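Local coordinates for molybdopterin adenylyltransferase (Helicobacter pylori, PDB 4XCW), which probably activates molybdopterin for metal insertion by transferring an adenylyl group to it from ATP during molybdenum cofactor biosynthesis, at residues Ala50-Lys62 against Leu82-Cys94. Residues are numbered along the deposited sequence; the frame is centred on the assembly and turned at random. Where two conformers were deposited one is given.
Sequences ADERDLIEKSLIK and LRDITPEATKKVC
With chi1 at 46°, CG1 of I85 sits between its own backbone N and carbonyl carbon, and chi2 at 84° then turns CD1 up against the start of helix 53-66, 3.5 Å from I56 CD1. R83 bends at its third torsion, which brings NH2 to E52 OE2 at 2.9 Å in a salt bridge whose N-H...O hydrogen bond is nearly straight. That oxygen lies in the guanidinium plane, yet NH2 meets it from above the carboxylate plane; D51 O lies over one face of the same guanidinium. NE, nearer the chain, makes a salt bridge with D15, so a second carboxylate also helps fix the guanidinium. Between the two helix starts a water donates to D51 OD1 at 2.6 Å and accepts from I85 N; it also bonds T86 OG1, which has a further partner in G76 O. In this α/β molybdopterin-binding fold, helices 53-66 and 86-93 pack side by side on the mixed sheet; the axes of 53-62 and 86-93 come within 8.7 Å and cross at -49°. A89, whose small side chain probably helps this approach, sets CB against I56 CG2 at 3.6 Å and against E57 CG. Farther along, V93 splits its branches, CG1 to I61 CG1 (3.7 Å) and CG2 to L60 CD1 (3.9 Å), while both L60 and V93 reach I131 of strand 129-134.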
loop_
_atom_site.group_PDB
_atom_site.type_symbol
_atom_site.label_atom_id
_atom_site.label_comp_id
_atom_site.label_asym_id
_atom_site.label_seq_id
_atom_site.Cartn_x
_atom_site.Cartn_y
_atom_site.Cartn_z
ATOM N N ALA B 50 -10.648 6.098 24.783
ATOM C CA ALA B 50 -11.885 5.974 24.015
ATOM C C ALA B 50 -11.631 6.105 22.512
ATOM O O ALA B 50 -10.617 6.658 22.087
ATOM C CB ALA B 50 -12.894 7.016 24.473
ATOM N N ASP B 51 -12.558 5.589 21.710
ATOM C CA ASP B 51 -12.437 5.660 20.254
ATOM C C ASP B 51 -12.708 7.067 19.734
ATOM O O ASP B 51 -13.553 7.257 18.857
ATOM C CB ASP B 51 -13.402 4.679 19.582
ATOM C CG ASP B 51 -12.894 3.257 19.600
ATOM O OD1 ASP B 51 -11.709 3.043 19.268
ATOM O OD2 ASP B 51 -13.684 2.351 19.936
ATOM N N GLU B 52 -12.008 8.049 20.294
ATOM C CA GLU B 52 -12.114 9.432 19.841
ATOM C C GLU B 52 -10.771 9.837 19.267
ATOM O O GLU B 52 -9.743 9.690 19.929
ATOM C CB GLU B 52 -12.519 10.371 20.983
ATOM C CG GLU B 52 -13.748 9.939 21.756
ATOM C CD GLU B 52 -15.031 10.102 20.962
ATOM O OE1 GLU B 52 -15.020 10.837 19.953
ATOM O OE2 GLU B 52 -16.051 9.494 21.349
ATOM N N ARG B 53 -10.777 10.334 18.034
ATOM C CA ARG B 53 -9.527 10.576 17.317
ATOM C C ARG B 53 -8.565 11.485 18.076
ATOM O O ARG B 53 -7.389 11.147 18.234
ATOM C CB ARG B 53 -9.801 11.171 15.932
ATOM C CG ARG B 53 -8.546 11.274 15.067
ATOM C CD ARG B 53 -8.825 11.957 13.740
ATOM N NE ARG B 53 -9.429 13.273 13.922
ATOM C CZ ARG B 53 -8.748 14.413 13.963
ATOM N NH1 ARG B 53 -7.428 14.408 13.831
ATOM N NH2 ARG B 53 -9.387 15.562 14.135
ATOM N N ASP B 54 -9.046 12.630 18.551
ATOM C CA ASP B 54 -8.133 13.575 19.188
ATOM C C ASP B 54 -7.531 12.993 20.469
ATOM O O ASP B 54 -6.367 13.247 20.788
ATOM C CB ASP B 54 -8.826 14.904 19.490
ATOM C CG ASP B 54 -7.841 15.988 19.885
ATOM O OD1 ASP B 54 -6.826 16.163 19.168
ATOM O OD2 ASP B 54 -8.065 16.647 20.922
ATOM N N LEU B 55 -8.314 12.199 21.191
ATOM C CA LEU B 55 -7.823 11.573 22.412
ATOM C C LEU B 55 -6.729 10.557 22.112
ATOM O O LEU B 55 -5.734 10.465 22.831
ATOM C CB LEU B 55 -8.969 10.901 23.172
ATOM C CG LEU B 55 -9.863 11.833 23.986
ATOM C CD1 LEU B 55 -10.919 11.040 24.742
ATOM C CD2 LEU B 55 -9.019 12.667 24.937
ATOM N N ILE B 56 -6.905 9.788 21.046
ATOM C CA ILE B 56 -5.877 8.829 20.662
ATOM C C ILE B 56 -4.609 9.547 20.193
ATOM O O ILE B 56 -3.497 9.145 20.535
ATOM C CB ILE B 56 -6.386 7.882 19.573
ATOM C CG1 ILE B 56 -7.572 7.079 20.116
ATOM C CG2 ILE B 56 -5.267 6.957 19.094
ATOM C CD1 ILE B 56 -7.893 5.836 19.321
ATOM N N GLU B 57 -4.776 10.625 19.432
ATOM C CA GLU B 57 -3.622 11.412 18.995
ATOM C C GLU B 57 -2.855 11.943 20.198
ATOM O O GLU B 57 -1.639 11.813 20.276
ATOM C CB GLU B 57 -4.055 12.578 18.107
ATOM C CG GLU B 57 -4.652 12.162 16.774
ATOM C CD GLU B 57 -5.038 13.348 15.919
ATOM O OE1 GLU B 57 -4.584 14.475 16.221
ATOM O OE2 GLU B 57 -5.792 13.151 14.942
ATOM N N LYS B 58 -3.580 12.549 21.133
ATOM C CA LYS B 58 -2.962 13.099 22.332
ATOM C C LYS B 58 -2.209 12.048 23.132
ATOM O O LYS B 58 -1.132 12.313 23.652
ATOM C CB LYS B 58 -4.021 13.759 23.212
ATOM C CG LYS B 58 -4.483 15.110 22.704
ATOM C CD LYS B 58 -5.527 15.708 23.630
ATOM C CE LYS B 58 -5.881 17.129 23.226
ATOM N NZ LYS B 58 -6.966 17.681 24.080
ATOM N N SER B 59 -2.781 10.853 23.236
ATOM C CA SER B 59 -2.150 9.757 23.967
ATOM C C SER B 59 -0.870 9.298 23.282
ATOM O O SER B 59 0.163 9.126 23.926
ATOM C CB SER B 59 -3.114 8.577 24.108
ATOM O OG SER B 59 -2.514 7.517 24.835
ATOM N N LEU B 60 -0.949 9.092 21.970
ATOM C CA LEU B 60 0.226 8.712 21.193
ATOM C C LEU B 60 1.326 9.762 21.344
ATOM O O LEU B 60 2.494 9.436 21.547
ATOM C CB LEU B 60 -0.130 8.542 19.715
ATOM C CG LEU B 60 -0.968 7.324 19.332
ATOM C CD1 LEU B 60 -1.384 7.413 17.875
ATOM C CD2 LEU B 60 -0.184 6.047 19.593
ATOM N N ILE B 61 0.939 11.029 21.251
ATOM C CA ILE B 61 1.907 12.109 21.338
ATOM C C ILE B 61 2.567 12.122 22.717
ATOM O O ILE B 61 3.778 12.315 22.830
ATOM C CB ILE B 61 1.248 13.467 21.020
ATOM C CG1 ILE B 61 0.918 13.535 19.526
ATOM C CG2 ILE B 61 2.157 14.625 21.422
ATOM C CD1 ILE B 61 0.107 14.738 19.118
ATOM N N LYS B 62 1.781 11.869 23.757
ATOM C CA LYS B 62 2.308 11.863 25.120
ATOM C C LYS B 62 3.296 10.711 25.304
ATOM O O LYS B 62 4.351 10.879 25.915
ATOM C CB LYS B 62 1.165 11.771 26.141
ATOM C CG LYS B 62 1.614 11.687 27.596
ATOM C CD LYS B 62 0.440 11.879 28.552
ATOM C CE LYS B 62 -0.700 10.919 28.241
ATOM N NZ LYS B 62 -1.849 11.066 29.183
ATOM N N LEU B 82 -17.085 2.458 11.467
ATOM C CA LEU B 82 -17.141 3.901 11.681
ATOM C C LEU B 82 -16.184 4.411 12.753
ATOM O O LEU B 82 -15.457 5.381 12.531
ATOM C CB LEU B 82 -18.572 4.310 12.035
ATOM C CG LEU B 82 -18.827 5.776 12.392
ATOM C CD1 LEU B 82 -18.420 6.684 11.247
ATOM C CD2 LEU B 82 -20.290 5.983 12.744
ATOM N N ARG B 83 -16.181 3.768 13.916
ATOM C CA ARG B 83 -15.380 4.264 15.035
ATOM C C ARG B 83 -13.994 3.625 15.118
ATOM O O ARG B 83 -13.301 3.758 16.131
ATOM C CB ARG B 83 -16.139 4.059 16.348
ATOM C CG ARG B 83 -17.411 4.872 16.422
ATOM C CD ARG B 83 -18.071 4.757 17.784
ATOM N NE ARG B 83 -17.187 5.212 18.852
ATOM C CZ ARG B 83 -17.080 6.478 19.235
ATOM N NH1 ARG B 83 -17.794 7.417 18.629
ATOM N NH2 ARG B 83 -16.257 6.808 20.221
ATOM N N ASP B 84 -13.583 2.944 14.048
ATOM C CA ASP B 84 -12.217 2.428 13.956
ATOM C C ASP B 84 -11.275 3.521 13.443
ATOM O O ASP B 84 -10.943 3.565 12.256
ATOM C CB ASP B 84 -12.148 1.200 13.040
ATOM C CG ASP B 84 -12.862 -0.004 13.617
ATOM O OD1 ASP B 84 -13.364 0.077 14.753
ATOM O OD2 ASP B 84 -12.909 -1.048 12.936
ATOM N N ILE B 85 -10.852 4.409 14.338
ATOM C CA ILE B 85 -10.117 5.598 13.915
ATOM C C ILE B 85 -8.658 5.603 14.365
ATOM O O ILE B 85 -7.972 6.619 14.272
ATOM C CB ILE B 85 -10.826 6.872 14.426
ATOM C CG1 ILE B 85 -11.213 6.720 15.895
ATOM C CG2 ILE B 85 -12.085 7.124 13.618
ATOM C CD1 ILE B 85 -10.120 7.039 16.862
ATOM N N THR B 86 -8.180 4.461 14.844
ATOM C CA THR B 86 -6.797 4.358 15.303
ATOM C C THR B 86 -5.751 4.586 14.191
ATOM O O THR B 86 -4.779 5.307 14.420
ATOM C CB THR B 86 -6.556 2.990 15.988
ATOM O OG1 THR B 86 -7.462 2.861 17.092
ATOM C CG2 THR B 86 -5.123 2.891 16.502
ATOM N N PRO B 87 -5.944 4.004 12.984
ATOM C CA PRO B 87 -4.952 4.311 11.945
ATOM C C PRO B 87 -4.933 5.792 11.548
ATOM O O PRO B 87 -3.858 6.322 11.307
ATOM C CB PRO B 87 -5.396 3.435 10.757
ATOM C CG PRO B 87 -6.187 2.317 11.380
ATOM C CD PRO B 87 -6.893 2.962 12.540
ATOM N N GLU B 88 -6.095 6.438 11.468
ATOM C CA GLU B 88 -6.140 7.874 11.175
ATOM C C GLU B 88 -5.362 8.704 12.195
ATOM O O GLU B 88 -4.647 9.643 11.835
ATOM C CB GLU B 88 -7.581 8.380 11.135
ATOM C CG GLU B 88 -8.327 8.025 9.875
ATOM C CD GLU B 88 -9.146 6.754 10.005
ATOM O OE1 GLU B 88 -8.720 5.817 10.722
ATOM O OE2 GLU B 88 -10.228 6.697 9.382
ATOM N N ALA B 89 -5.539 8.377 13.471
ATOM C CA ALA B 89 -4.844 9.087 14.533
ATOM C C ALA B 89 -3.348 8.837 14.426
ATOM O O ALA B 89 -2.544 9.735 14.632
ATOM C CB ALA B 89 -5.365 8.660 15.891
ATOM N N THR B 90 -2.981 7.607 14.084
ATOM C CA THR B 90 -1.580 7.241 13.939
ATOM C C THR B 90 -0.933 8.027 12.803
ATOM O O THR B 90 0.168 8.559 12.954
ATOM C CB THR B 90 -1.445 5.723 13.694
ATOM O OG1 THR B 90 -2.088 5.031 14.770
ATOM C CG2 THR B 90 0.024 5.304 13.627
ATOM N N LYS B 91 -1.633 8.128 11.679
ATOM C CA LYS B 91 -1.104 8.857 10.527
ATOM C C LYS B 91 -0.935 10.335 10.835
ATOM O O LYS B 91 0.001 10.995 10.356
ATOM C CB LYS B 91 -2.021 8.670 9.313
ATOM C CG LYS B 91 -1.483 9.305 8.040
ATOM C CD LYS B 91 -2.567 9.448 6.980
ATOM C CE LYS B 91 -3.183 8.101 6.622
ATOM N NZ LYS B 91 -4.211 8.233 5.549
ATOM N N LYS B 92 -1.841 10.864 11.648
ATOM C CA LYS B 92 -1.820 12.284 11.971
ATOM C C LYS B 92 -0.585 12.655 12.807
ATOM O O LYS B 92 -0.000 13.729 12.627
ATOM C CB LYS B 92 -3.112 12.671 12.704
ATOM C CG LYS B 92 -3.171 14.124 13.152
ATOM C CD LYS B 92 -2.949 15.076 11.988
ATOM C CE LYS B 92 -2.741 16.501 12.475
ATOM N NZ LYS B 92 -2.277 17.402 11.383
ATOM N N VAL B 93 -0.165 11.770 13.707
ATOM C CA VAL B 93 0.921 12.137 14.617
ATOM C C VAL B 93 2.293 11.684 14.113
ATOM O O VAL B 93 3.314 12.097 14.661
ATOM C CB VAL B 93 0.693 11.570 16.050
ATOM C CG1 VAL B 93 -0.695 11.943 16.563
ATOM C CG2 VAL B 93 0.894 10.070 16.090
ATOM N N CYS B 94 2.322 10.841 13.080
ATOM C CA CYS B 94 3.589 10.413 12.494
ATOM C C CYS B 94 4.049 11.360 11.401
ATOM O O CYS B 94 3.230 11.973 10.718
ATOM C CB CYS B 94 3.482 9.007 11.912
ATOM S SG CYS B 94 3.379 7.743 13.151
HETATM O O HOH W 1 -10.247 3.599 17.224
HETATM O O HOH W 2 -13.164 0.725 17.438
HETATM O O HOH W 3 -16.795 9.986 17.662
#